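Long-range contacts in Cap5O (Staphylococcus aureus, PDB 3OJO), which probably oxidises UDP-N-acetyl-mannosamine with NAD as the electron acceptor, a step in the biosynthesis of the staphylococcal capsular polysaccharide: residues T15-G20 with I89-P94; C103-V108 with S129-K134; A211-L216 with C269-P274. One frame throughout, in Å; residues are numbered along the deposited sequence.

From the N terminus, the chain runs through strand 13-17 into the glycine turn, and contact 1 closes the first loop when 89-94 returns beside it at the end of strand 86-89. Contact 2 follows, joining the start of helix 106-115 (103-108) to the loop after strand 124-127 (129-134). Contact 3 closes later, between helix 208-238 and the loop 269-274. The three stand in series, with neither nesting nor crossing. Contacts 1 and 2 both touch NAD and meet through Ser129 OG and Val91 O, 2.8 Å apart. The Cys103-Cys269 disulfide and the Lys134 N to Glu212 OE1 bond then tie contact 2 to contact 3, and so the NAD-binding domain to the central domain.

Contact 1: residues T15-G20 with I89-P94; sequences TVVGLG and IAVPTP. With NAD (nicotinamide-adenine-dinucleotide), chain J.
Strand 13-17 and the end of strand 86-89 run parallel, with a bridge between Val17 and Ile89 at a CA-CA separation of 4.8 Å, and both segments then leave the sheet at the mouth of a Rossmann-fold nucleotide site. The last rung is the bond from Ala90 N to Val17 O, 2.8 Å long and nearly linear (N-H...O 166°), with the donor close to the C=O axis. Gly18 and Gly20 fit the GxGxxG pattern of this fold. At Gly18 the backbone angles themselves would jam a beta carbon against the preceding carbonyl O, and it would also collide with Ala90 O and Val91 N; at Gly20 one would run into NAD O5B. The first glycine lets 89-94 come close, the second lets the cofactor do so.

Val17 and Val91 carry the side-chain contact, meeting CG1 to CG1 at 4.1 Å. Val17 CG1, anti to its own backbone N, also reaches NAD C2A, while Val91 CG1, anti to its carbonyl carbon, rests between Val17 O and NAD C5A. The adenine therefore has one methyl of each valine against it. Elsewhere in the chain, Asp41 OD2 accepts from Leu19 N and is also hydrogen-bonded to NAD, linking the glycine turn to the cofactor.

A water links the glycine turn and Ala90 O to the diphosphate: it accepts from Gly20 N at 2.8 Å and lies within hydrogen-bonding distance of both Ala90 O and NAD O2N. Further along, Pro92 sets its CD and CG against NAD C5B. Thr93 grips the nicotinamide ribose twice. Its backbone N donates to NAD O3D (2.8 Å), and its OG1, turned between the backbone N and the carbonyl carbon (chi1 60°), is hydrogen-bonded to NAD O2D at 2.5 Å, with either hydroxyl able to donate.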
loop_
_atom_site.group_PDB
_atom_site.type_symbol
_atom_site.label_atom_id
_atom_site.label_comp_id
_atom_site.label_asym_id
_atom_site.label_seq_id
_atom_site.Cartn_x
_atom_site.Cartn_y
_atom_site.Cartn_z
ATOM N N THR B 15 21.778 21.352 -24.928
ATOM C CA THR B 15 22.774 21.083 -23.911
ATOM C C THR B 15 22.174 20.125 -22.851
ATOM O O THR B 15 21.070 20.362 -22.316
ATOM C CB THR B 15 23.320 22.376 -23.329
ATOM O OG1 THR B 15 23.788 23.194 -24.402
ATOM C CG2 THR B 15 24.436 22.134 -22.344
ATOM N N VAL B 16 22.898 19.027 -22.580
ATOM C CA VAL B 16 22.517 18.061 -21.552
ATOM C C VAL B 16 23.505 18.247 -20.392
ATOM O O VAL B 16 24.698 18.035 -20.561
ATOM C CB VAL B 16 22.465 16.596 -22.080
ATOM C CG1 VAL B 16 22.179 15.618 -20.948
ATOM C CG2 VAL B 16 21.443 16.437 -23.220
ATOM N N VAL B 17 23.012 18.681 -19.240
ATOM C CA VAL B 17 23.831 18.906 -18.048
ATOM C C VAL B 17 23.769 17.670 -17.135
ATOM O O VAL B 17 22.732 17.383 -16.539
ATOM C CB VAL B 17 23.431 20.214 -17.329
ATOM C CG1 VAL B 17 24.342 20.512 -16.143
ATOM C CG2 VAL B 17 23.417 21.379 -18.304
ATOM N N GLY B 18 24.880 16.951 -17.069
ATOM C CA GLY B 18 24.994 15.705 -16.323
ATOM C C GLY B 18 25.064 14.569 -17.320
ATOM O O GLY B 18 24.153 14.398 -18.131
ATOM N N LEU B 19 26.183 13.854 -17.341
ATOM C CA LEU B 19 26.372 12.766 -18.305
ATOM C C LEU B 19 26.548 11.382 -17.688
ATOM O O LEU B 19 27.509 10.670 -18.012
ATOM C CB LEU B 19 27.520 13.088 -19.284
ATOM C CG LEU B 19 27.390 14.374 -20.077
ATOM C CD1 LEU B 19 28.687 14.712 -20.705
ATOM C CD2 LEU B 19 26.321 14.272 -21.131
ATOM N N GLY B 20 25.608 11.008 -16.827
ATOM C CA GLY B 20 25.594 9.683 -16.214
ATOM C C GLY B 20 24.688 8.736 -16.968
ATOM O O GLY B 20 24.552 8.850 -18.191
ATOM N N ILE B 89 18.590 19.215 -17.533
ATOM C CA ILE B 89 19.323 18.925 -16.302
ATOM C C ILE B 89 19.042 17.457 -15.948
ATOM O O ILE B 89 17.884 17.081 -15.713
ATOM C CB ILE B 89 18.978 19.919 -15.170
ATOM C CG1 ILE B 89 19.430 21.348 -15.558
ATOM C CG2 ILE B 89 19.580 19.479 -13.821
ATOM C CD1 ILE B 89 18.567 22.454 -15.029
ATOM N N ALA B 90 20.107 16.643 -15.947
ATOM C CA ALA B 90 20.091 15.206 -15.651
ATOM C C ALA B 90 21.212 14.868 -14.649
ATOM O O ALA B 90 21.874 13.835 -14.775
ATOM C CB ALA B 90 20.278 14.415 -16.933
ATOM N N VAL B 91 21.417 15.752 -13.654
ATOM C CA VAL B 91 22.413 15.603 -12.589
ATOM C C VAL B 91 21.817 14.703 -11.464
ATOM O O VAL B 91 20.602 14.465 -11.481
ATOM C CB VAL B 91 22.924 16.979 -12.059
ATOM C CG1 VAL B 91 23.507 17.831 -13.183
ATOM C CG2 VAL B 91 21.820 17.731 -11.327
ATOM N N PRO B 92 22.599 14.192 -10.481
ATOM C CA PRO B 92 21.974 13.356 -9.445
ATOM C C PRO B 92 21.243 14.143 -8.357
ATOM O O PRO B 92 21.483 15.335 -8.145
ATOM C CB PRO B 92 23.147 12.546 -8.868
ATOM C CG PRO B 92 24.390 13.084 -9.532
ATOM C CD PRO B 92 24.048 14.334 -10.251
ATOM N N THR B 93 20.315 13.470 -7.690
ATOM C CA THR B 93 19.562 14.038 -6.567
ATOM C C THR B 93 19.848 13.130 -5.392
ATOM O O THR B 93 19.121 12.164 -5.174
ATOM C CB THR B 93 18.087 14.256 -6.880
ATOM O OG1 THR B 93 17.529 13.005 -7.202
ATOM C CG2 THR B 93 17.884 15.216 -8.011
ATOM N N PRO B 94 20.989 13.364 -4.695
ATOM C CA PRO B 94 21.365 12.477 -3.582
ATOM C C PRO B 94 20.353 12.460 -2.437
ATOM O O PRO B 94 19.439 13.296 -2.379
ATOM C CB PRO B 94 22.732 13.025 -3.143
ATOM C CG PRO B 94 23.185 13.915 -4.255
ATOM C CD PRO B 94 21.953 14.478 -4.834
HETATM P PA NAD J . 24.776 9.551 -12.326
HETATM O O1A NAD J . 25.516 9.700 -11.056
HETATM O O2A NAD J . 25.109 8.284 -13.009
HETATM O O5B NAD J . 25.136 10.796 -13.278
HETATM C C5B NAD J . 25.191 12.111 -12.793
HETATM C C4B NAD J . 26.280 12.828 -13.554
HETATM O O4B NAD J . 26.074 14.222 -13.462
HETATM C C3B NAD J . 27.688 12.521 -13.025
HETATM O O3B NAD J . 28.550 12.238 -14.121
HETATM C C2B NAD J . 28.110 13.851 -12.411
HETATM O O2B NAD J . 29.503 14.081 -12.463
HETATM C C1B NAD J . 27.326 14.855 -13.237
HETATM N N9A NAD J . 27.137 16.115 -12.502
HETATM C C8A NAD J . 26.868 16.240 -11.156
HETATM N N7A NAD J . 26.649 17.545 -10.877
HETATM C C5A NAD J . 26.785 18.246 -12.029
HETATM C C6A NAD J . 26.688 19.611 -12.304
HETATM N N6A NAD J . 26.402 20.448 -11.301
HETATM N N1A NAD J . 26.878 20.059 -13.609
HETATM C C2A NAD J . 27.149 19.161 -14.629
HETATM N N3A NAD J . 27.248 17.812 -14.349
HETATM C C4A NAD J . 27.070 17.361 -13.070
HETATM O O3 NAD J . 23.193 9.698 -12.018
HETATM P PN NAD J . 22.040 9.132 -12.981
HETATM O O1N NAD J . 21.860 7.692 -12.668
HETATM O O2N NAD J . 22.296 9.571 -14.376
HETATM O O5D NAD J . 20.743 9.862 -12.433
HETATM C C5D NAD J . 20.741 11.232 -12.126
HETATM C C4D NAD J . 19.434 11.541 -11.402
HETATM O O4D NAD J . 18.327 11.237 -12.237
HETATM C C3D NAD J . 19.182 10.673 -10.169
HETATM O O3D NAD J . 19.931 10.991 -9.011
HETATM C C2D NAD J . 17.702 10.907 -9.993
HETATM O O2D NAD J . 17.502 12.246 -9.620
HETATM C C1D NAD J . 17.230 10.821 -11.435
HETATM N N1N NAD J . 16.812 9.421 -11.675
HETATM C C2N NAD J . 17.659 8.485 -12.227
HETATM C C3N NAD J . 17.220 7.163 -12.399
HETATM C C7N NAD J . 17.921 6.251 -13.366
HETATM O O7N NAD J . 17.121 5.491 -14.251
HETATM N N7N NAD J . 19.257 6.157 -13.351
HETATM C C4N NAD J . 15.935 6.797 -11.974
HETATM C C5N NAD J . 15.095 7.737 -11.380
HETATM C C6N NAD J . 15.564 9.044 -11.226
HETATM O O HOH W 1 23.114 11.663 -15.823
#

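Contact 2: residues C103-V108 with S129-K134; sequences CDISLV and STIAPK. With NAD (nicotinamide-adenine-dinucleotide), chain J.
Ser129 lies in the loop after strand 124-127 in the Rossmann-type NAD-binding domain, where the segment faces the start of helix 106-115. Its CB meets Val108 CG2 at 4.0 Å, that methyl being anti to the carbonyl carbon of Val108. The hydroxyl has its partner elsewhere, in Val91 O.

At Thr130 the segment reaches the cofactor. The backbone N donates to NAD O2D over 2.9 Å with an N-H...O angle of 163°, which adds a grip on the nicotinamide ribose. OG1, beside the backbone N, lies against NAD C6N, whereas CG2, anti to the backbone N (chi1 -62° for OG1), turns to the other side and touches Cys103 SG at 3.7 Å. One side chain thus stands between the nicotinamide and the sulfur of the Cys103-Cys269 disulfide.

Ile131 presents CG2 to two apolar partners: Ile105 CG2 at 4.2 Å and, more loosely, Val108 CG2. No hydrogen bond crosses between the segments, so the methyls of these beta-branched residues carry the contact here. Ala132 comes next, its backbone N close to Ile105 CG2 and its CA the nearest to that of Cys103. Pro133 leads on to the second subunit, packing on Ile241 there, and Lys134 stands at the N-cap position of helix 135-145, its NZ bonded to Leu239 O of that subunit.

Across from this loop, Asp104 caps the turn into helix 106-115: its OD2 accepts weakly from Ser106 N and, through its syn lone pair, from Ser106 OG at 2.7 Å.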
loop_
_atom_site.group_PDB
_atom_site.type_symbol
_atom_site.label_atom_id
_atom_site.label_comp_id
_atom_site.label_asym_id
_atom_site.label_seq_id
_atom_site.Cartn_x
_atom_site.Cartn_y
_atom_site.Cartn_z
ATOM N N CYS B 103 14.740 14.147 -1.266
ATOM C CA CYS B 103 15.642 14.325 -2.397
ATOM C C CYS B 103 16.440 15.588 -2.165
ATOM O O CYS B 103 15.882 16.612 -1.747
ATOM C CB CYS B 103 14.869 14.423 -3.708
ATOM S SG CYS B 103 13.810 13.004 -4.105
ATOM N N ASP B 104 17.733 15.529 -2.453
ATOM C CA ASP B 104 18.573 16.706 -2.351
ATOM C C ASP B 104 18.589 17.398 -3.729
ATOM O O ASP B 104 19.084 16.814 -4.695
ATOM C CB ASP B 104 19.979 16.317 -1.864
ATOM C CG ASP B 104 20.942 17.468 -1.674
ATOM O OD1 ASP B 104 22.167 17.219 -1.691
ATOM O OD2 ASP B 104 20.472 18.621 -1.530
ATOM N N ILE B 105 18.007 18.624 -3.822
ATOM C CA ILE B 105 17.931 19.408 -5.068
ATOM C C ILE B 105 19.152 20.299 -5.327
ATOM O O ILE B 105 19.143 21.071 -6.285
ATOM C CB ILE B 105 16.624 20.214 -5.195
ATOM C CG1 ILE B 105 16.499 21.299 -4.098
ATOM C CG2 ILE B 105 15.380 19.343 -5.441
ATOM C CD1 ILE B 105 15.735 22.540 -4.475
ATOM N N SER B 106 20.176 20.218 -4.460
ATOM C CA SER B 106 21.400 21.033 -4.527
ATOM C C SER B 106 22.177 20.940 -5.829
ATOM O O SER B 106 22.628 21.969 -6.315
ATOM C CB SER B 106 22.312 20.724 -3.348
ATOM O OG SER B 106 21.621 20.965 -2.136
ATOM N N LEU B 107 22.336 19.725 -6.405
ATOM C CA LEU B 107 23.081 19.572 -7.664
ATOM C C LEU B 107 22.288 20.114 -8.844
ATOM O O LEU B 107 22.876 20.627 -9.795
ATOM C CB LEU B 107 23.590 18.143 -7.914
ATOM C CG LEU B 107 24.248 17.392 -6.731
ATOM C CD1 LEU B 107 24.838 16.096 -7.193
ATOM C CD2 LEU B 107 25.362 18.174 -6.115
ATOM N N VAL B 108 20.949 20.043 -8.747
ATOM C CA VAL B 108 20.003 20.583 -9.730
ATOM C C VAL B 108 20.062 22.131 -9.719
ATOM O O VAL B 108 19.982 22.758 -10.762
ATOM C CB VAL B 108 18.568 20.072 -9.451
ATOM C CG1 VAL B 108 17.592 20.582 -10.502
ATOM C CG2 VAL B 108 18.532 18.560 -9.376
ATOM N N SER B 129 15.939 15.068 -13.716
ATOM C CA SER B 129 16.316 14.588 -12.389
ATOM C C SER B 129 15.096 14.510 -11.471
ATOM O O SER B 129 14.125 15.251 -11.656
ATOM C CB SER B 129 17.324 15.559 -11.769
ATOM O OG SER B 129 18.444 15.748 -12.614
ATOM N N THR B 130 15.167 13.656 -10.453
ATOM C CA THR B 130 14.079 13.523 -9.492
ATOM C C THR B 130 14.016 14.758 -8.645
ATOM O O THR B 130 15.033 15.158 -8.074
ATOM C CB THR B 130 14.226 12.237 -8.682
ATOM O OG1 THR B 130 14.156 11.157 -9.617
ATOM C CG2 THR B 130 13.131 12.088 -7.622
ATOM N N ILE B 131 12.847 15.406 -8.595
ATOM C CA ILE B 131 12.699 16.620 -7.802
ATOM C C ILE B 131 11.515 16.563 -6.866
ATOM O O ILE B 131 10.484 15.971 -7.212
ATOM C CB ILE B 131 12.752 17.905 -8.661
ATOM C CG1 ILE B 131 11.612 17.950 -9.683
ATOM C CG2 ILE B 131 14.150 18.112 -9.283
ATOM C CD1 ILE B 131 11.629 19.116 -10.573
ATOM N N ALA B 132 11.654 17.202 -5.686
ATOM C CA ALA B 132 10.590 17.279 -4.683
ATOM C C ALA B 132 9.443 18.102 -5.241
ATOM O O ALA B 132 9.689 18.990 -6.061
ATOM C CB ALA B 132 11.114 17.898 -3.397
ATOM N N PRO B 133 8.176 17.830 -4.858
ATOM C CA PRO B 133 7.070 18.630 -5.408
ATOM C C PRO B 133 7.226 20.103 -5.073
ATOM O O PRO B 133 7.727 20.454 -3.999
ATOM C CB PRO B 133 5.826 17.999 -4.784
ATOM C CG PRO B 133 6.259 16.642 -4.375
ATOM C CD PRO B 133 7.667 16.826 -3.901
ATOM N N LYS B 134 6.879 20.947 -6.050
ATOM C CA LYS B 134 6.957 22.409 -6.003
ATOM C C LYS B 134 8.341 23.020 -6.263
ATOM O O LYS B 134 8.511 24.219 -6.083
ATOM C CB LYS B 134 6.179 23.017 -4.815
ATOM C CG LYS B 134 4.683 22.715 -4.928
ATOM C CD LYS B 134 3.858 23.761 -4.316
ATOM C CE LYS B 134 3.590 25.019 -5.097
ATOM N NZ LYS B 134 2.484 25.731 -4.403
HETATM P PA NAD J . 24.776 9.551 -12.326
HETATM O O1A NAD J . 25.516 9.700 -11.056
HETATM O O2A NAD J . 25.109 8.284 -13.009
HETATM O O5B NAD J . 25.136 10.796 -13.278
HETATM C C5B NAD J . 25.191 12.111 -12.793
HETATM C C4B NAD J . 26.280 12.828 -13.554
HETATM O O4B NAD J . 26.074 14.222 -13.462
HETATM C C3B NAD J . 27.688 12.521 -13.025
HETATM O O3B NAD J . 28.550 12.238 -14.121
HETATM C C2B NAD J . 28.110 13.851 -12.411
HETATM O O2B NAD J . 29.503 14.081 -12.463
HETATM C C1B NAD J . 27.326 14.855 -13.237
HETATM N N9A NAD J . 27.137 16.115 -12.502
HETATM C C8A NAD J . 26.868 16.240 -11.156
HETATM N N7A NAD J . 26.649 17.545 -10.877
HETATM C C5A NAD J . 26.785 18.246 -12.029
HETATM C C6A NAD J . 26.688 19.611 -12.304
HETATM N N6A NAD J . 26.402 20.448 -11.301
HETATM N N1A NAD J . 26.878 20.059 -13.609
HETATM C C2A NAD J . 27.149 19.161 -14.629
HETATM N N3A NAD J . 27.248 17.812 -14.349
HETATM C C4A NAD J . 27.070 17.361 -13.070
HETATM O O3 NAD J . 23.193 9.698 -12.018
HETATM P PN NAD J . 22.040 9.132 -12.981
HETATM O O1N NAD J . 21.860 7.692 -12.668
HETATM O O2N NAD J . 22.296 9.571 -14.376
HETATM O O5D NAD J . 20.743 9.862 -12.433
HETATM C C5D NAD J . 20.741 11.232 -12.126
HETATM C C4D NAD J . 19.434 11.541 -11.402
HETATM O O4D NAD J . 18.327 11.237 -12.237
HETATM C C3D NAD J . 19.182 10.673 -10.169
HETATM O O3D NAD J . 19.931 10.991 -9.011
HETATM C C2D NAD J . 17.702 10.907 -9.993
HETATM O O2D NAD J . 17.502 12.246 -9.620
HETATM C C1D NAD J . 17.230 10.821 -11.435
HETATM N N1N NAD J . 16.812 9.421 -11.675
HETATM C C2N NAD J . 17.659 8.485 -12.227
HETATM C C3N NAD J . 17.220 7.163 -12.399
HETATM C C7N NAD J . 17.921 6.251 -13.366
HETATM O O7N NAD J . 17.121 5.491 -14.251
HETATM N N7N NAD J . 19.257 6.157 -13.351
HETATM C C4N NAD J . 15.935 6.797 -11.974
HETATM C C5N NAD J . 15.095 7.737 -11.380
HETATM C C6N NAD J . 15.564 9.044 -11.226
#

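Contact 3: residues A211-L216 with C269-P274; sequences AEMSKL and CLAVDP
Leu216 has CG anti to the carbonyl carbon (chi1 -66°) and chi2 at -164°, torsions that spread its two methyls over successive carbonyls of the segment 269-274. CD2 lies 3.4 Å from Cys269 O, and CD1 lies 3.3 Å from Leu270 O. Nearer the helix, Leu216 CB rests on the backbone of Ala271, 3.4 Å from its CA, and the two beta carbons approach to 3.6 Å. The CA atoms of Leu216 and Ala271 are only 4.4 Å apart, so the loop is pressed against the helix backbone itself.

That close approach occurs at an inverse gamma turn centred on Ala271, closed by the bond from Val272 N to Leu270 O at 2.8 Å. The carbonyl touched by Leu216 CD1 is therefore the acceptor of the turn. Met213, one helical turn earlier, adds a lighter contact. Its CB points away, but with CG anti to the backbone N (chi1 -159°) and the chain bent at chi2 and chi3, SD swings back to within 4.2 Å of Ala271 CB.

No hydrogen bond crosses between the two segments; van der Waals contacts of methyls with carbonyls and with Ala271 join them. Polar links come from beyond, where Thr220 OG1 bonds to both Leu216 O and Ala271 N, and Asn219 ND2 to Cys269 O. The contact joins helix 208-238 of the central domain to the loop preceding helix 275-280. Strand 178-182 packs against Ala211 and Ser214 through Ile179, while Val246 of the second subunit lies on Met213, placing this part of the helix between the NAD-binding domain and the dimer partner.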
loop_
_atom_site.group_PDB
_atom_site.type_symbol
_atom_site.label_atom_id
_atom_site.label_comp_id
_atom_site.label_asym_id
_atom_site.label_seq_id
_atom_site.Cartn_x
_atom_site.Cartn_y
_atom_site.Cartn_z
ATOM N N ALA B 211 3.478 16.240 -12.140
ATOM C CA ALA B 211 4.564 15.392 -12.617
ATOM C C ALA B 211 5.523 15.044 -11.456
ATOM O O ALA B 211 5.995 13.899 -11.355
ATOM C CB ALA B 211 5.337 16.115 -13.731
ATOM N N GLU B 212 5.852 16.054 -10.629
ATOM C CA GLU B 212 6.730 15.878 -9.479
ATOM C C GLU B 212 6.081 14.911 -8.453
ATOM O O GLU B 212 6.676 13.899 -8.126
ATOM C CB GLU B 212 7.064 17.228 -8.822
ATOM C CG GLU B 212 7.791 18.217 -9.718
ATOM C CD GLU B 212 7.834 19.653 -9.225
ATOM O OE1 GLU B 212 6.855 20.112 -8.594
ATOM O OE2 GLU B 212 8.838 20.340 -9.510
ATOM N N MET B 213 4.876 15.240 -7.974
ATOM C CA MET B 213 4.101 14.525 -6.973
ATOM C C MET B 213 3.837 13.064 -7.333
ATOM O O MET B 213 3.989 12.178 -6.485
ATOM C CB MET B 213 2.788 15.283 -6.681
ATOM C CG MET B 213 2.138 14.936 -5.330
ATOM S SD MET B 213 3.302 14.660 -3.956
ATOM C CE MET B 213 3.061 16.141 -2.937
ATOM N N SER B 214 3.473 12.829 -8.590
ATOM C CA SER B 214 3.169 11.527 -9.157
ATOM C C SER B 214 4.344 10.557 -9.053
ATOM O O SER B 214 4.162 9.386 -8.700
ATOM C CB SER B 214 2.718 11.694 -10.614
ATOM O OG SER B 214 3.019 10.562 -11.423
ATOM N N LYS B 215 5.528 11.017 -9.414
ATOM C CA LYS B 215 6.699 10.151 -9.434
ATOM C C LYS B 215 7.175 9.766 -8.052
ATOM O O LYS B 215 7.654 8.658 -7.826
ATOM C CB LYS B 215 7.809 10.754 -10.317
ATOM C CG LYS B 215 7.549 10.468 -11.786
ATOM C CD LYS B 215 7.667 8.970 -12.148
ATOM C CE LYS B 215 6.868 8.609 -13.377
ATOM N NZ LYS B 215 7.751 8.218 -14.510
ATOM N N LEU B 216 6.959 10.666 -7.129
ATOM C CA LEU B 216 7.304 10.493 -5.748
ATOM C C LEU B 216 6.283 9.645 -5.003
ATOM O O LEU B 216 6.682 8.905 -4.095
ATOM C CB LEU B 216 7.588 11.856 -5.102
ATOM C CG LEU B 216 8.852 12.593 -5.649
ATOM C CD1 LEU B 216 9.289 13.710 -4.721
ATOM C CD2 LEU B 216 10.038 11.631 -5.854
ATOM N N CYS B 269 14.330 8.485 -3.663
ATOM C CA CYS B 269 13.828 9.375 -2.621
ATOM C C CYS B 269 12.320 9.629 -2.735
ATOM O O CYS B 269 11.750 9.515 -3.827
ATOM C CB CYS B 269 14.641 10.663 -2.534
ATOM S SG CYS B 269 15.059 11.417 -4.133
ATOM N N LEU B 270 11.663 9.910 -1.588
ATOM C CA LEU B 270 10.203 9.989 -1.464
ATOM C C LEU B 270 9.490 11.336 -1.661
ATOM O O LEU B 270 10.151 12.365 -1.816
ATOM C CB LEU B 270 9.749 9.316 -0.160
ATOM C CG LEU B 270 10.304 7.953 0.161
ATOM C CD1 LEU B 270 9.690 7.439 1.432
ATOM C CD2 LEU B 270 10.084 6.956 -0.979
ATOM N N ALA B 271 8.120 11.303 -1.642
ATOM C CA ALA B 271 7.164 12.417 -1.794
ATOM C C ALA B 271 7.173 13.404 -0.593
ATOM O O ALA B 271 6.120 13.824 -0.088
ATOM C CB ALA B 271 5.755 11.872 -2.044
ATOM N N VAL B 272 8.378 13.788 -0.156
ATOM C CA VAL B 272 8.551 14.721 0.948
ATOM C C VAL B 272 9.517 15.823 0.587
ATOM O O VAL B 272 10.669 15.550 0.237
ATOM C CB VAL B 272 8.885 14.047 2.304
ATOM C CG1 VAL B 272 7.624 13.510 2.981
ATOM C CG2 VAL B 272 9.938 12.950 2.144
ATOM N N ASP B 273 9.033 17.069 0.615
ATOM C CA ASP B 273 9.897 18.212 0.372
ATOM C C ASP B 273 10.572 18.541 1.726
ATOM O O ASP B 273 9.900 18.496 2.770
ATOM C CB ASP B 273 9.137 19.397 -0.250
ATOM C CG ASP B 273 8.281 20.191 0.707
ATOM O OD1 ASP B 273 7.089 19.851 0.855
ATOM O OD2 ASP B 273 8.801 21.155 1.305
ATOM N N PRO B 274 11.911 18.772 1.737
ATOM C CA PRO B 274 12.608 19.025 3.019
ATOM C C PRO B 274 11.970 20.080 3.931
ATOM O O PRO B 274 11.948 19.902 5.152
ATOM C CB PRO B 274 14.024 19.405 2.578
ATOM C CG PRO B 274 14.198 18.728 1.251
ATOM C CD PRO B 274 12.851 18.817 0.596
#